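Local atomic coordinates of purine nucleoside phosphorylase (Schistosoma mansoni, PDB entry 5TBU), a protein that probably catalyses the reversible phosphorolysis of purine nucleosides such as inosine and guanosine, releasing the free base and ribose 1-phosphate. Residues L26-I31 with G77-A82; S35-L40 with T116-G121; L100-M105 with I228-C233; G129-I134 with V240-N245. All coordinates share one frame; numbering follows the deposited sequence.

Contact 1 of 4, residues L26-I31 with G77-A82; sequences LPDIGI and GRKIVA
I29 and I31 pair with I80 and A82 in a parallel beta arrangement, the strand axes 4.7 Å apart at their closest. The tight part lies on the side of the sheet that carries these four residues. I80 holds CG1 between its backbone N and carbonyl carbon (chi1 70°), and from there CD1 meets I31 CD1 at 3.7 Å, while its CG2 branch lies against I29 CB at 3.8 Å. I281 of helix 259-283 closes over I29, I31 and I80. Beneath the side chains, V81 bonds to the residues on either side of G30, its partner in the pairing: its N donates to I29 O at 3.0 Å and its O accepts from I31 N. On the other side of the sheet P27 CG meets V81 CG1 at 3.6 Å.

Toward solvent the pairing frays. K79 O takes D28 N at 3.0 Å, the donor well above the carbonyl plane, and only weakly I29 N at 3.4 Å. K79 and D28 run alongside each other to a salt bridge, NZ to OD2 at 3.2 Å, whose hydrogen bond is weak, and a water joins OD2 to K79 N. R78, its guanidinium partly overlaid by I29 CD1, sends NH1 to L284 O. Buried hydrocarbon and backbone bonds therefore carry the pairing, with charge kept to its wet end.

Contact 2 of 4, residues S35-L40 with T116-G121; sequences SGLGKL and TNLAGG. With HPA (hypoxanthine), chain B.
L37 and L118 meet through methyl groups, so the flat groups stand beside their contact. One is the bound hypoxanthine further along strand 112-121: the peptide joining A119 and G120 lies over one ring face, with A119 C 3.5 Å from N3 and G120 N 3.5 Å from C5, while N245 and E203 hydrogen-bond to the base. The other is the N117 amide, whose CB leaves the strand away from the loop; its ND2 donates to S241 OG and, weakly, to L118 O, and its OD1 pairs with T223 OG1, so both ends fix the amide's rotation.

The contact itself is mainly apolar. The two leucines reach tip to tip, L37 CD1 to L118 CD2 at 3.6 Å, and that CD2 also touches S35 O at 3.3 Å. Across the T116 side chain, L37 CD1 passes 3.9 Å from OG1. No direct hydrogen bond joins the segments, but a water donates to L37 O at 2.8 Å and lies 3.3 Å from T116 OG1, which also accepts G34 N. The loop after strand 29-32 is thus packed onto the strand that runs on to the base site, with L37 backed by A266 and L273 of helix 259-283 and by L242 of strand 236-246.

Contact 3 of 4, residues L100-M105 with I228-C233; sequences LPIRVM and IIACHC. With DMS (dimethyl sulfoxide), chain D.
I102 and I229 join two helices of the alpha/beta phosphorylase fold, 95-108 and 224-232, as a helix-helix packing. The short axes approach to 9.5 Å with their N-to-C directions 34° apart.

Apolar contacts come first. I102 and I229 cross at about a right angle, CG2 against CG2 at 3.7 Å; in I102 that branch stands anti to the backbone N. The same methyl of I102 reaches A230 CB at 4.3 Å. R103 lays its aliphatic part across I229, CG to CG2 4.0 Å, and this I229 methyl still lies obliquely beside the guanidinium.

Polar contacts follow. The R103 chain is extended from CG to NE and carries the guanidinium to H232, the two planes 40° apart. Besides donating to A7 O, NH1 gives a bond of 2.9 Å to the oxygen of a dimethyl sulfoxide, probably from the crystallisation liquor, and NH2 adds a weak one. H232 NE2 has weak bonds to P159 O and N153 OD1.

Water completes the set. One molecule lies in plane at the edge of both the guanidinium and the imidazole: it accepts from R103 NE at 2.9 Å, donates to I229 O at 3.0 Å and sits 2.6 Å from H232 ND1.

Contact 4 of 4, residues G129-I134 with V240-N245; sequences GDFVLI and VSLIAN. With HPA (hypoxanthine), chain B.
V240 opens the antiparallel pairing with L133, side by side on the same side of the sheet, CG2 to CD2 at 3.7 Å. S241 pairs with V132 as a hydrogen-bonded pair: its N donates to V132 O, and its O takes V132 N at 2.9 Å, in the carbonyl plane, while also lying near the plane of the F131 ring at its edge. I134 CD1 lies alongside S241 OG, which is bonded to strand 112-121. L242 returns to the face of V240; its CD1 meets F131 CE1 at 3.7 Å, the chains crossing at a slant. I243 continues the bonding past the start of the partner strand, its N giving D130 O a nearly straight bond of 2.8 Å (178° at hydrogen) and its O receiving G129 N at 2.7 Å; its CD1 packs on V132 CG2. A244 sets CB 3.8 Å from C2 of the hypoxanthine. N245, with CG between its backbone N and carbonyl carbon (chi1 58°), grips the base by two bonds: OD1 accepts N1 at 2.6 Å and ND2 donates to O6 at 3.2 Å, while ND2 also hydrogen-bonds to D250 OD2. Strand 236-246 thus lies between strands 112-121 and 131-139, strand 189-196 follows beyond the latter, and helix 259-283 covers the F131, V240 and L242 side.

Overall arrangement
All four contacts are mainly buried, but contact 1 runs out at one end to exposed, charged residues, whereas the arginine of contact 3 is buried. Contacts 1, 2 and 4 belong to one mixed sheet: strand 29-32 of contact 1 neighbours strand 112-121 of contact 2, which neighbours strand 236-246 of contact 4. The pairing is parallel in contact 1 and antiparallel in contact 4, whereas contact 2 sets a loop on a strand with no direct hydrogen bond. Contacts 2 and 4, centres about 9 Å apart, touch along their neighbouring strands, for example G121 N with N245 O, a probable hydrogen bond, and both reach hypoxanthine, one over its face, the other by hydrogen bonds. Contact 3 is helical and water-bridged, touching contact 1 through M105.

Contact 1 of 4, residues L26-I31 with G77-A82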
loop_
_atom_site.group_PDB
_atom_site.type_symbol
_atom_site.label_atom_id
_atom_site.label_comp_id
_atom_site.label_asym_id
_atom_site.label_seq_id
_atom_site.Cartn_x
_atom_site.Cartn_y
_atom_site.Cartn_z
ATOM N N LEU A 26 4.549 -30.844 23.530
ATOM C CA LEU A 26 3.333 -30.067 23.313
ATOM C C LEU A 26 3.554 -28.676 23.892
ATOM O O LEU A 26 3.350 -28.465 25.098
ATOM C CB LEU A 26 2.118 -30.739 23.959
ATOM C CG LEU A 26 1.602 -31.973 23.217
ATOM C CD1 LEU A 26 0.309 -32.485 23.834
ATOM C CD2 LEU A 26 1.409 -31.663 21.738
ATOM N N PRO A 27 3.973 -27.705 23.089
ATOM C CA PRO A 27 4.375 -26.410 23.637
ATOM C C PRO A 27 3.193 -25.513 23.961
ATOM O O PRO A 27 2.155 -25.531 23.295
ATOM C CB PRO A 27 5.219 -25.807 22.509
ATOM C CG PRO A 27 4.611 -26.375 21.275
ATOM C CD PRO A 27 4.169 -27.773 21.630
ATOM N N ASP A 28 3.377 -24.712 25.009
ATOM C CA ASP A 28 2.430 -23.675 25.391
ATOM C C ASP A 28 2.886 -22.281 24.982
ATOM O O ASP A 28 2.075 -21.350 25.001
ATOM C CB ASP A 28 2.201 -23.705 26.908
ATOM C CG ASP A 28 1.758 -25.067 27.405
ATOM O OD1 ASP A 28 0.753 -25.594 26.880
ATOM O OD2 ASP A 28 2.423 -25.617 28.310
ATOM N N ILE A 29 4.155 -22.120 24.613
ATOM C CA ILE A 29 4.750 -20.820 24.333
ATOM C C ILE A 29 5.432 -20.870 22.970
ATOM O O ILE A 29 6.081 -21.865 22.627
ATOM C CB ILE A 29 5.760 -20.421 25.431
ATOM C CG1 ILE A 29 5.108 -20.497 26.814
ATOM C CG2 ILE A 29 6.315 -19.032 25.176
ATOM C CD1 ILE A 29 6.102 -20.608 27.950
ATOM N N GLY A 30 5.286 -19.797 22.196
ATOM C CA GLY A 30 5.948 -19.675 20.911
ATOM C C GLY A 30 6.908 -18.502 20.916
ATOM O O GLY A 30 6.672 -17.489 21.576
ATOM N N ILE A 31 8.006 -18.647 20.177
ATOM C CA ILE A 31 9.067 -17.646 20.160
ATOM C C ILE A 31 9.495 -17.393 18.722
ATOM O O ILE A 31 9.707 -18.339 17.955
ATOM C CB ILE A 31 10.279 -18.081 21.007
ATOM C CG1 ILE A 31 9.852 -18.387 22.442
ATOM C CG2 ILE A 31 11.337 -16.998 21.004
ATOM C CD1 ILE A 31 10.923 -19.060 23.257
ATOM N N GLY A 77 11.803 -25.025 32.527
ATOM C CA GLY A 77 10.663 -25.847 32.882
ATOM C C GLY A 77 9.432 -25.647 32.026
ATOM O O GLY A 77 8.398 -26.269 32.304
ATOM N N ARG A 78 9.501 -24.807 30.998
ATOM C CA ARG A 78 8.368 -24.514 30.136
ATOM C C ARG A 78 8.594 -25.115 28.754
ATOM O O ARG A 78 9.720 -25.142 28.250
ATOM C CB ARG A 78 8.144 -23.002 30.016
ATOM C CG ARG A 78 8.245 -22.250 31.335
ATOM C CD ARG A 78 7.205 -22.722 32.336
ATOM N NE ARG A 78 5.848 -22.355 31.941
ATOM C CZ ARG A 78 5.265 -21.202 32.251
ATOM N NH1 ARG A 78 5.919 -20.292 32.960
ATOM N NH2 ARG A 78 4.026 -20.956 31.853
ATOM N N LYS A 79 7.513 -25.600 28.147
ATOM C CA LYS A 79 7.574 -26.220 26.827
ATOM C C LYS A 79 7.323 -25.156 25.765
ATOM O O LYS A 79 6.274 -24.501 25.770
ATOM C CB LYS A 79 6.554 -27.352 26.721
ATOM C CG LYS A 79 6.787 -28.481 27.711
ATOM C CD LYS A 79 5.493 -28.894 28.393
ATOM C CE LYS A 79 4.916 -27.743 29.204
ATOM N NZ LYS A 79 3.641 -28.100 29.886
ATOM N N ILE A 80 8.285 -24.982 24.855
ATOM C CA ILE A 80 8.240 -23.916 23.865
ATOM C C ILE A 80 8.480 -24.491 22.475
ATOM O O ILE A 80 8.987 -25.603 22.309
ATOM C CB ILE A 80 9.269 -22.801 24.161
ATOM C CG1 ILE A 80 10.694 -23.306 23.932
ATOM C CG2 ILE A 80 9.116 -22.289 25.586
ATOM C CD1 ILE A 80 11.362 -22.732 22.696
ATOM N N VAL A 81 8.099 -23.706 21.468
ATOM C CA VAL A 81 8.430 -23.964 20.073
ATOM C C VAL A 81 8.965 -22.666 19.480
ATOM O O VAL A 81 8.348 -21.607 19.637
ATOM C CB VAL A 81 7.217 -24.480 19.271
ATOM C CG1 VAL A 81 5.999 -23.589 19.486
ATOM C CG2 VAL A 81 7.556 -24.580 17.789
ATOM N N ALA A 82 10.121 -22.742 18.825
ATOM C CA ALA A 82 10.799 -21.562 18.309
ATOM C C ALA A 82 10.930 -21.637 16.795
ATOM O O ALA A 82 11.233 -22.698 16.239
ATOM C CB ALA A 82 12.186 -21.401 18.940
HETATM O O HOH W 1 5.188 -24.513 29.328
#

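Contact 2 of 4, residues S35-L40 with T116-G121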
loop_
_atom_site.group_PDB
_atom_site.type_symbol
_atom_site.label_atom_id
_atom_site.label_comp_id
_atom_site.label_asym_id
_atom_site.label_seq_id
_atom_site.Cartn_x
_atom_site.Cartn_y
_atom_site.Cartn_z
ATOM N N SER A 35 17.067 -11.352 13.685
ATOM C CA SER A 35 18.393 -11.742 13.223
ATOM C C SER A 35 19.449 -11.357 14.251
ATOM O O SER A 35 19.490 -10.217 14.723
ATOM C CB SER A 35 18.699 -11.087 11.877
ATOM O OG SER A 35 17.763 -11.485 10.890
ATOM N N GLY A 36 20.303 -12.317 14.597
ATOM C CA GLY A 36 21.319 -12.105 15.602
ATOM C C GLY A 36 20.824 -12.169 17.029
ATOM O O GLY A 36 21.633 -12.009 17.952
ATOM N N LEU A 37 19.527 -12.396 17.243
ATOM C CA LEU A 37 18.934 -12.443 18.574
ATOM C C LEU A 37 18.384 -13.827 18.907
ATOM O O LEU A 37 17.429 -13.950 19.676
ATOM C CB LEU A 37 17.825 -11.400 18.703
ATOM C CG LEU A 37 18.160 -9.952 18.358
ATOM C CD1 LEU A 37 16.910 -9.100 18.468
ATOM C CD2 LEU A 37 19.260 -9.417 19.263
ATOM N N GLY A 38 18.974 -14.874 18.338
ATOM C CA GLY A 38 18.430 -16.206 18.506
ATOM C C GLY A 38 19.324 -17.180 19.244
ATOM O O GLY A 38 19.183 -18.394 19.077
ATOM N N LYS A 39 20.243 -16.670 20.069
ATOM C CA LYS A 39 21.124 -17.558 20.822
ATOM C C LYS A 39 20.344 -18.406 21.823
ATOM O O LYS A 39 20.759 -19.526 22.143
ATOM C CB LYS A 39 22.210 -16.748 21.533
ATOM C CG LYS A 39 23.150 -17.584 22.395
ATOM C CD LYS A 39 24.612 -17.347 22.044
ATOM C CE LYS A 39 25.041 -15.921 22.347
ATOM N NZ LYS A 39 26.487 -15.710 22.055
ATOM N N LEU A 40 19.208 -17.898 22.312
ATOM C CA LEU A 40 18.390 -18.669 23.242
ATOM C C LEU A 40 17.905 -19.972 22.619
ATOM O O LEU A 40 17.679 -20.958 23.332
ATOM C CB LEU A 40 17.204 -17.826 23.712
ATOM C CG LEU A 40 16.265 -18.455 24.743
ATOM C CD1 LEU A 40 17.030 -18.852 25.996
ATOM C CD2 LEU A 40 15.131 -17.499 25.082
ATOM N N THR A 116 10.827 -10.771 19.100
ATOM C CA THR A 116 11.841 -9.726 19.123
ATOM C C THR A 116 12.194 -9.340 17.693
ATOM O O THR A 116 12.044 -10.140 16.766
ATOM C CB THR A 116 13.121 -10.167 19.860
ATOM O OG1 THR A 116 13.709 -11.286 19.186
ATOM C CG2 THR A 116 12.812 -10.551 21.293
ATOM N N ASN A 117 12.668 -8.108 17.520
ATOM C CA ASN A 117 13.075 -7.648 16.199
ATOM C C ASN A 117 14.065 -6.501 16.346
ATOM O O ASN A 117 14.223 -5.919 17.422
ATOM C CB ASN A 117 11.867 -7.218 15.353
ATOM C CG ASN A 117 11.063 -6.100 15.997
ATOM O OD1 ASN A 117 9.986 -6.334 16.547
ATOM N ND2 ASN A 117 11.577 -4.878 15.926
ATOM N N LEU A 118 14.736 -6.193 15.238
ATOM C CA LEU A 118 15.567 -5.005 15.110
ATOM C C LEU A 118 14.775 -3.925 14.384
ATOM O O LEU A 118 13.987 -4.225 13.480
ATOM C CB LEU A 118 16.858 -5.310 14.342
ATOM C CG LEU A 118 18.026 -6.035 15.026
ATOM C CD1 LEU A 118 18.458 -5.285 16.275
ATOM C CD2 LEU A 118 17.705 -7.489 15.345
ATOM N N ALA A 119 14.982 -2.671 14.777
ATOM C CA ALA A 119 14.222 -1.577 14.189
ATOM C C ALA A 119 14.958 -0.264 14.421
ATOM O O ALA A 119 15.964 -0.206 15.132
ATOM C CB ALA A 119 12.804 -1.523 14.762
ATOM N N GLY A 120 14.440 0.792 13.800
ATOM C CA GLY A 120 14.987 2.126 13.942
ATOM C C GLY A 120 14.124 3.001 14.835
ATOM O O GLY A 120 12.907 2.840 14.901
ATOM N N GLY A 121 14.774 3.934 15.526
ATOM C CA GLY A 121 14.080 4.819 16.443
ATOM C C GLY A 121 13.650 6.109 15.762
ATOM O O GLY A 121 14.414 6.724 15.021
HETATM N N1 HPA B . 17.601 0.648 11.604
HETATM C C2 HPA B . 17.483 -0.700 11.880
HETATM N N3 HPA B . 16.389 -1.411 11.431
HETATM C C4 HPA B . 15.420 -0.790 10.714
HETATM C C5 HPA B . 15.522 0.565 10.427
HETATM C C6 HPA B . 16.620 1.286 10.876
HETATM O O6 HPA B . 16.684 2.502 10.697
HETATM N N7 HPA B . 14.431 0.912 9.711
HETATM C C8 HPA B . 13.668 -0.193 9.552
HETATM N N9 HPA B . 14.271 -1.235 10.166
HETATM O O HOH W 2 15.353 -13.116 21.382
#

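Contact 3 of 4, residues L100-M105 with I228-C233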
loop_
_atom_site.group_PDB
_atom_site.type_symbol
_atom_site.label_atom_id
_atom_site.label_comp_id
_atom_site.label_asym_id
_atom_site.label_seq_id
_atom_site.Cartn_x
_atom_site.Cartn_y
_atom_site.Cartn_z
ATOM N N LEU A 100 0.738 -19.555 7.910
ATOM C CA LEU A 100 0.677 -20.986 8.212
ATOM C C LEU A 100 1.497 -21.398 9.431
ATOM O O LEU A 100 0.968 -22.146 10.269
ATOM C CB LEU A 100 1.088 -21.790 6.969
ATOM C CG LEU A 100 0.932 -23.314 7.070
ATOM C CD1 LEU A 100 0.375 -23.905 5.779
ATOM C CD2 LEU A 100 2.250 -23.986 7.430
ATOM N N PRO A 101 2.761 -20.978 9.599
ATOM C CA PRO A 101 3.506 -21.411 10.798
ATOM C C PRO A 101 2.881 -20.955 12.108
ATOM O O PRO A 101 2.922 -21.698 13.097
ATOM C CB PRO A 101 4.895 -20.791 10.587
ATOM C CG PRO A 101 5.006 -20.604 9.114
ATOM C CD PRO A 101 3.627 -20.225 8.673
ATOM N N ILE A 102 2.307 -19.751 12.151
ATOM C CA ILE A 102 1.668 -19.286 13.380
ATOM C C ILE A 102 0.399 -20.082 13.657
ATOM O O ILE A 102 0.110 -20.436 14.807
ATOM C CB ILE A 102 1.387 -17.774 13.301
ATOM C CG1 ILE A 102 2.700 -16.991 13.234
ATOM C CG2 ILE A 102 0.571 -17.319 14.501
ATOM C CD1 ILE A 102 2.924 -16.285 11.920
ATOM N N ARG A 103 -0.378 -20.384 12.615
ATOM C CA ARG A 103 -1.583 -21.180 12.813
ATOM C C ARG A 103 -1.246 -22.628 13.146
ATOM O O ARG A 103 -2.018 -23.295 13.847
ATOM C CB ARG A 103 -2.479 -21.082 11.578
ATOM C CG ARG A 103 -3.096 -19.700 11.432
ATOM C CD ARG A 103 -3.937 -19.549 10.178
ATOM N NE ARG A 103 -4.658 -18.279 10.189
ATOM C CZ ARG A 103 -5.309 -17.771 9.148
ATOM N NH1 ARG A 103 -5.333 -18.425 7.994
ATOM N NH2 ARG A 103 -5.933 -16.606 9.261
ATOM N N VAL A 104 -0.102 -23.127 12.673
ATOM C CA VAL A 104 0.364 -24.434 13.126
ATOM C C VAL A 104 0.754 -24.372 14.598
ATOM O O VAL A 104 0.474 -25.301 15.366
ATOM C CB VAL A 104 1.524 -24.934 12.242
ATOM C CG1 VAL A 104 2.193 -26.146 12.871
ATOM C CG2 VAL A 104 1.012 -25.286 10.855
ATOM N N MET A 105 1.392 -23.272 15.018
ATOM C CA MET A 105 1.655 -23.060 16.440
ATOM C C MET A 105 0.370 -23.121 17.251
ATOM O O MET A 105 0.333 -23.718 18.333
ATOM C CB MET A 105 2.342 -21.711 16.662
ATOM C CG MET A 105 3.835 -21.682 16.414
ATOM S SD MET A 105 4.514 -20.067 16.860
ATOM C CE MET A 105 6.262 -20.342 16.592
ATOM N N ILE A 228 -0.793 -9.959 13.948
ATOM C CA ILE A 228 -2.176 -9.971 13.482
ATOM C C ILE A 228 -2.692 -11.401 13.356
ATOM O O ILE A 228 -3.825 -11.701 13.751
ATOM C CB ILE A 228 -2.296 -9.197 12.155
ATOM C CG1 ILE A 228 -2.082 -7.700 12.397
ATOM C CG2 ILE A 228 -3.644 -9.449 11.506
ATOM C CD1 ILE A 228 -2.173 -6.856 11.146
ATOM N N ILE A 229 -1.875 -12.307 12.814
ATOM C CA ILE A 229 -2.289 -13.706 12.706
ATOM C C ILE A 229 -2.481 -14.315 14.091
ATOM O O ILE A 229 -3.419 -15.089 14.321
ATOM C CB ILE A 229 -1.272 -14.507 11.871
ATOM C CG1 ILE A 229 -1.193 -13.959 10.442
ATOM C CG2 ILE A 229 -1.634 -15.992 11.864
ATOM C CD1 ILE A 229 -2.503 -14.048 9.666
ATOM N N ALA A 230 -1.600 -13.974 15.034
ATOM C CA ALA A 230 -1.726 -14.491 16.394
ATOM C C ALA A 230 -2.965 -13.930 17.084
ATOM O O ALA A 230 -3.742 -14.676 17.692
ATOM C CB ALA A 230 -0.465 -14.170 17.197
ATOM N N CYS A 231 -3.165 -12.611 16.999
ATOM C CA CYS A 231 -4.354 -12.000 17.585
ATOM C C CYS A 231 -5.630 -12.524 16.935
ATOM O O CYS A 231 -6.670 -12.616 17.599
ATOM C CB CYS A 231 -4.276 -10.478 17.459
ATOM S SG CYS A 231 -5.682 -9.585 18.151
ATOM N N HIS A 232 -5.567 -12.877 15.647
ATOM C CA HIS A 232 -6.739 -13.401 14.951
ATOM C C HIS A 232 -7.230 -14.696 15.591
ATOM O O HIS A 232 -8.438 -14.887 15.772
ATOM C CB HIS A 232 -6.408 -13.610 13.469
ATOM C CG HIS A 232 -7.544 -14.151 12.653
ATOM N ND1 HIS A 232 -7.560 -15.440 12.167
ATOM C CD2 HIS A 232 -8.689 -13.571 12.218
ATOM C CE1 HIS A 232 -8.671 -15.635 11.478
ATOM N NE2 HIS A 232 -9.373 -14.517 11.492
ATOM N N CYS A 233 -6.310 -15.587 15.963
ATOM C CA CYS A 233 -6.677 -16.879 16.527
ATOM C C CYS A 233 -6.585 -16.918 18.051
ATOM O O CYS A 233 -6.697 -17.997 18.639
ATOM C CB CYS A 233 -5.815 -17.990 15.917
ATOM S SG CYS A 233 -4.039 -17.834 16.193
HETATM S S DMS D . -5.074 -15.172 5.745
HETATM O O DMS D . -5.867 -16.432 5.909
HETATM C C1 DMS D . -3.335 -15.589 5.458
HETATM C C2 DMS D . -5.447 -14.433 4.129
HETATM O O HOH W 3 -5.289 -16.626 12.492
#

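Contact 4 of 4, residues G129-I134 with V240-N245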
loop_
_atom_site.group_PDB
_atom_site.type_symbol
_atom_site.label_atom_id
_atom_site.label_comp_id
_atom_site.label_asym_id
_atom_site.label_seq_id
_atom_site.Cartn_x
_atom_site.Cartn_y
_atom_site.Cartn_z
ATOM N N GLY A 129 20.661 0.841 21.025
ATOM C CA GLY A 129 20.790 -0.084 22.129
ATOM C C GLY A 129 19.609 -0.128 23.077
ATOM O O GLY A 129 19.596 -0.972 23.982
ATOM N N ASP A 130 18.623 0.749 22.906
ATOM C CA ASP A 130 17.448 0.737 23.764
ATOM C C ASP A 130 16.477 -0.362 23.336
ATOM O O ASP A 130 16.464 -0.807 22.185
ATOM C CB ASP A 130 16.728 2.089 23.734
ATOM C CG ASP A 130 17.499 3.186 24.450
ATOM O OD1 ASP A 130 18.423 2.865 25.224
ATOM O OD2 ASP A 130 17.170 4.375 24.244
ATOM N N PHE A 131 15.657 -0.794 24.290
ATOM C CA PHE A 131 14.559 -1.716 24.043
ATOM C C PHE A 131 13.238 -0.960 24.091
ATOM O O PHE A 131 13.087 0.013 24.836
ATOM C CB PHE A 131 14.536 -2.848 25.074
ATOM C CG PHE A 131 15.802 -3.644 25.127
ATOM C CD1 PHE A 131 16.163 -4.464 24.072
ATOM C CD2 PHE A 131 16.628 -3.584 26.237
ATOM C CE1 PHE A 131 17.326 -5.204 24.118
ATOM C CE2 PHE A 131 17.794 -4.323 26.289
ATOM C CZ PHE A 131 18.143 -5.134 25.229
ATOM N N VAL A 132 12.278 -1.414 23.287
ATOM C CA VAL A 132 10.949 -0.814 23.242
ATOM C C VAL A 132 9.914 -1.923 23.364
ATOM O O VAL A 132 9.839 -2.809 22.502
ATOM C CB VAL A 132 10.718 -0.003 21.954
ATOM C CG1 VAL A 132 9.308 0.567 21.938
ATOM C CG2 VAL A 132 11.744 1.115 21.835
ATOM N N LEU A 133 9.121 -1.878 24.432
ATOM C CA LEU A 133 7.958 -2.745 24.557
ATOM C C LEU A 133 6.839 -2.180 23.689
ATOM O O LEU A 133 6.341 -1.078 23.948
ATOM C CB LEU A 133 7.519 -2.845 26.017
ATOM C CG LEU A 133 8.583 -3.265 27.031
ATOM C CD1 LEU A 133 8.034 -3.207 28.451
ATOM C CD2 LEU A 133 9.104 -4.658 26.713
ATOM N N ILE A 134 6.453 -2.921 22.657
ATOM C CA ILE A 134 5.465 -2.441 21.696
ATOM C C ILE A 134 4.083 -2.505 22.333
ATOM O O ILE A 134 3.625 -3.577 22.744
ATOM C CB ILE A 134 5.517 -3.259 20.400
ATOM C CG1 ILE A 134 6.896 -3.122 19.749
ATOM C CG2 ILE A 134 4.418 -2.815 19.448
ATOM C CD1 ILE A 134 7.056 -3.934 18.482
ATOM N N VAL A 240 9.015 -7.004 21.417
ATOM C CA VAL A 240 10.081 -6.125 21.885
ATOM C C VAL A 240 10.974 -5.771 20.703
ATOM O O VAL A 240 11.439 -6.664 19.984
ATOM C CB VAL A 240 10.908 -6.782 23.008
ATOM C CG1 VAL A 240 11.996 -5.835 23.499
ATOM C CG2 VAL A 240 10.007 -7.209 24.157
ATOM N N SER A 241 11.211 -4.478 20.503
ATOM C CA SER A 241 12.112 -3.995 19.466
ATOM C C SER A 241 13.432 -3.553 20.083
ATOM O O SER A 241 13.452 -2.874 21.114
ATOM C CB SER A 241 11.499 -2.826 18.692
ATOM O OG SER A 241 10.532 -3.265 17.759
ATOM N N LEU A 242 14.530 -3.939 19.444
ATOM C CA LEU A 242 15.855 -3.438 19.786
ATOM C C LEU A 242 16.207 -2.309 18.826
ATOM O O LEU A 242 16.242 -2.513 17.608
ATOM C CB LEU A 242 16.896 -4.553 19.716
ATOM C CG LEU A 242 18.354 -4.119 19.862
ATOM C CD1 LEU A 242 18.567 -3.357 21.161
ATOM C CD2 LEU A 242 19.265 -5.328 19.794
ATOM N N ILE A 243 16.462 -1.124 19.373
ATOM C CA ILE A 243 16.757 0.050 18.558
ATOM C C ILE A 243 18.213 -0.009 18.113
ATOM O O ILE A 243 19.130 0.044 18.941
ATOM C CB ILE A 243 16.470 1.346 19.329
ATOM C CG1 ILE A 243 15.045 1.334 19.883
ATOM C CG2 ILE A 243 16.685 2.554 18.428
ATOM C CD1 ILE A 243 13.984 1.185 18.822
ATOM N N ALA A 244 18.429 -0.114 16.803
ATOM C CA ALA A 244 19.776 -0.110 16.249
ATOM C C ALA A 244 20.308 1.296 16.009
ATOM O O ALA A 244 21.526 1.504 16.047
ATOM C CB ALA A 244 19.810 -0.901 14.938
ATOM N N ASN A 245 19.423 2.263 15.779
ATOM C CA ASN A 245 19.811 3.633 15.474
ATOM C C ASN A 245 18.563 4.498 15.499
ATOM O O ASN A 245 17.439 3.997 15.395
ATOM C CB ASN A 245 20.497 3.733 14.110
ATOM C CG ASN A 245 19.619 3.220 12.984
ATOM O OD1 ASN A 245 19.461 2.011 12.810
ATOM N ND2 ASN A 245 19.038 4.137 12.215
HETATM N N1 HPA B . 17.601 0.648 11.604
HETATM C C2 HPA B . 17.483 -0.700 11.880
HETATM N N3 HPA B . 16.389 -1.411 11.431
HETATM C C4 HPA B . 15.420 -0.790 10.714
HETATM C C5 HPA B . 15.522 0.565 10.427
HETATM C C6 HPA B . 16.620 1.286 10.876
HETATM O O6 HPA B . 16.684 2.502 10.697
HETATM N N7 HPA B . 14.431 0.912 9.711
HETATM C C8 HPA B . 13.668 -0.193 9.552
HETATM N N9 HPA B . 14.271 -1.235 10.166
#